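Local atomic coordinates of surface layer protein (PDB entry 4UJ7), a protein that probably self-assembles with identical copies into the crystalline surface layer of a bacterial cell, this calcium-binding piece being its domains 5 and 6. Residues Asp120-Lys125 and Asp212-Asp217. Numbering follows the deposited sequence.
Sequences DGKIDK and DVEVID. With CA (calcium ion), chain C; CA (calcium ion), chain B.
Lys125 and Asp217 meet across the end of a short parallel strand pair, NZ lying 2.9 Å from OD2 in a salt bridge that uses the anti lone pair of that oxygen. The lysine chain crosses the aspartate at about a right angle. On the way, its CD packs 3.8 Å from CG1 of Val215, on the face that also carries Ile123. An alanine in place of Lys125 would probably leave OD2 of Asp217 without this charged mate and open a gap where CD packed on CG1 of Val215. OD1 of Asp217 is bonded instead to Thr219.

The opposite face carries Lys122, Glu214, Asp124 and Ile216. Lys122 and Glu214 run side by side, and in the conformer described NZ reaches OE1 at 3.0 Å from above the carboxylate plane, the chain bending at its last torsion (chi4 -38°); the lysine has a second conformer, so this salt bridge may be held only part of the time. Ile216 has CG1 between its backbone N and carbonyl carbon (chi1 66°), which sets that atom 3.8 Å from CB of Asp124; OD2 of the aspartate bonds to Thr218.

Four backbone hydrogen bonds fix the register beneath these side chains: Glu214 N to Gly121 O, Ile123 N to Glu214 O, Ile216 N to Ile123 O (2.8 Å) and Lys125 N to Ile216 O. A water donates to both Gly121 O and Asp212 O.

On its other side, 120-125 is tied to calcium. Asp120 OD1 binds one ion at 2.5 Å and also accepts from Lys122 N, an Asx turn, while Lys122 O binds the same ion; Asp119, Asn133 and Asp135 add ligands. Asp124 O binds a second ion at 2.4 Å, with Ser126, Glu129 and Asn134. Strand 122-124 is thus the parallel edge strand beside 206-216 in a mixed sheet, consistent with the Ig-like beta-sandwich of a BIG2 domain, whose edge strand here supplies ligands to two calcium ions.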
loop_
_atom_site.group_PDB
_atom_site.type_symbol
_atom_site.label_atom_id
_atom_site.label_comp_id
_atom_site.label_asym_id
_atom_site.label_seq_id
_atom_site.Cartn_x
_atom_site.Cartn_y
_atom_site.Cartn_z
ATOM N N ASP A 120 -1.240 -2.592 -7.360
ATOM C CA ASP A 120 -0.949 -1.782 -8.554
ATOM C C ASP A 120 -2.067 -0.818 -8.976
ATOM O O ASP A 120 -1.880 -0.032 -9.891
ATOM C CB ASP A 120 -0.540 -2.677 -9.740
ATOM C CG ASP A 120 -1.687 -3.532 -10.280
ATOM O OD1 ASP A 120 -2.772 -3.578 -9.657
ATOM O OD2 ASP A 120 -1.478 -4.156 -11.341
ATOM N N GLY A 121 -3.220 -0.878 -8.308
ATOM C CA GLY A 121 -4.353 -0.013 -8.680
ATOM C C GLY A 121 -5.106 -0.460 -9.927
ATOM O O GLY A 121 -5.953 0.279 -10.442
ATOM N N LYS A 122 -4.790 -1.662 -10.400
ATOM C CA LYS A 122 -5.354 -2.213 -11.622
ATOM C C LYS A 122 -6.082 -3.529 -11.371
ATOM O O LYS A 122 -5.685 -4.312 -10.502
ATOM C CB LYS A 122 -4.244 -2.451 -12.646
ATOM C CG LYS A 122 -3.396 -1.220 -12.921
ATOM C CD LYS A 122 -2.248 -1.536 -13.864
ATOM C CE LYS A 122 -1.343 -0.318 -13.990
ATOM N NZ LYS A 122 -2.147 0.938 -14.015
ATOM N N ILE A 123 -7.131 -3.760 -12.166
ATOM C CA ILE A 123 -7.858 -5.033 -12.223
ATOM C C ILE A 123 -7.797 -5.484 -13.685
ATOM O O ILE A 123 -8.210 -4.753 -14.592
ATOM C CB ILE A 123 -9.342 -4.860 -11.810
ATOM C CG1 ILE A 123 -9.446 -4.468 -10.320
ATOM C CG2 ILE A 123 -10.153 -6.109 -12.140
ATOM C CD1 ILE A 123 -10.796 -3.884 -9.922
ATOM N N ASP A 124 -7.276 -6.688 -13.911
ATOM C CA ASP A 124 -7.059 -7.198 -15.269
ATOM C C ASP A 124 -8.200 -8.150 -15.631
ATOM O O ASP A 124 -8.255 -9.280 -15.114
ATOM C CB ASP A 124 -5.704 -7.899 -15.329
ATOM C CG ASP A 124 -5.261 -8.230 -16.754
ATOM O OD1 ASP A 124 -6.091 -8.230 -17.687
ATOM O OD2 ASP A 124 -4.050 -8.507 -16.919
ATOM N N LYS A 125 -9.115 -7.681 -16.479
ATOM C CA LYS A 125 -10.290 -8.489 -16.835
ATOM C C LYS A 125 -10.003 -9.593 -17.853
ATOM O O LYS A 125 -10.932 -10.281 -18.295
ATOM C CB LYS A 125 -11.494 -7.631 -17.246
ATOM C CG LYS A 125 -11.332 -6.838 -18.529
ATOM C CD LYS A 125 -12.634 -6.135 -18.887
ATOM C CE LYS A 125 -12.561 -5.480 -20.259
ATOM N NZ LYS A 125 -12.547 -6.494 -21.365
ATOM N N ASP A 212 -9.065 6.887 -8.435
ATOM C CA ASP A 212 -9.402 6.224 -9.682
ATOM C C ASP A 212 -8.756 4.853 -9.713
ATOM O O ASP A 212 -7.536 4.733 -9.582
ATOM C CB ASP A 212 -8.928 7.052 -10.880
ATOM C CG ASP A 212 -9.856 8.212 -11.200
ATOM O OD1 ASP A 212 -10.845 8.449 -10.474
ATOM O OD2 ASP A 212 -9.589 8.900 -12.207
ATOM N N VAL A 213 -9.566 3.809 -9.839
ATOM C CA VAL A 213 -9.047 2.486 -10.161
ATOM C C VAL A 213 -9.095 2.269 -11.668
ATOM O O VAL A 213 -9.804 2.983 -12.372
ATOM C CB VAL A 213 -9.775 1.356 -9.399
ATOM C CG1 VAL A 213 -9.582 1.551 -7.897
ATOM C CG2 VAL A 213 -11.269 1.290 -9.759
ATOM N N GLU A 214 -8.308 1.323 -12.170
ATOM C CA GLU A 214 -8.239 1.091 -13.612
ATOM C C GLU A 214 -8.511 -0.367 -13.943
ATOM O O GLU A 214 -7.877 -1.266 -13.380
ATOM C CB GLU A 214 -6.859 1.493 -14.159
ATOM C CG GLU A 214 -6.779 1.504 -15.686
ATOM C CD GLU A 214 -5.389 1.811 -16.225
ATOM O OE1 GLU A 214 -4.472 2.105 -15.425
ATOM O OE2 GLU A 214 -5.208 1.746 -17.467
ATOM N N VAL A 215 -9.446 -0.595 -14.859
ATOM C CA VAL A 215 -9.623 -1.918 -15.435
ATOM C C VAL A 215 -8.791 -1.980 -16.713
ATOM O O VAL A 215 -8.882 -1.091 -17.567
ATOM C CB VAL A 215 -11.117 -2.253 -15.679
ATOM C CG1 VAL A 215 -11.272 -3.515 -16.512
ATOM C CG2 VAL A 215 -11.808 -2.447 -14.340
ATOM N N ILE A 216 -7.949 -3.001 -16.788
ATOM C CA ILE A 216 -7.120 -3.273 -17.975
ATOM C C ILE A 216 -7.512 -4.654 -18.529
ATOM O O ILE A 216 -8.267 -5.407 -17.903
ATOM C CB ILE A 216 -5.592 -3.202 -17.651
ATOM C CG1 ILE A 216 -5.178 -4.335 -16.686
ATOM C CG2 ILE A 216 -5.218 -1.822 -17.126
ATOM C CD1 ILE A 216 -3.669 -4.508 -16.481
ATOM N N ASP A 217 -7.008 -4.995 -19.712
ATOM C CA ASP A 217 -7.206 -6.335 -20.247
ATOM C C ASP A 217 -5.972 -6.714 -21.055
ATOM O O ASP A 217 -5.776 -6.211 -22.163
ATOM C CB ASP A 217 -8.461 -6.384 -21.137
ATOM C CG ASP A 217 -8.859 -7.814 -21.520
ATOM O OD1 ASP A 217 -7.973 -8.694 -21.623
ATOM O OD2 ASP A 217 -10.076 -8.061 -21.717
HETATM CA CA CA C . -4.288 -5.309 -8.801
HETATM CA CA CA B . -7.993 -11.596 -14.707
HETATM O O HOH W 1 -5.385 2.924 -10.809
HETATM O O HOH W 2 -10.334 -12.091 -14.446
HETATM O O HOH W 3 -7.882 -13.923 -14.098
HETATM O O HOH W 4 -4.771 -7.553 -7.629
HETATM O O HOH W 5 -2.041 -5.997 -8.069
#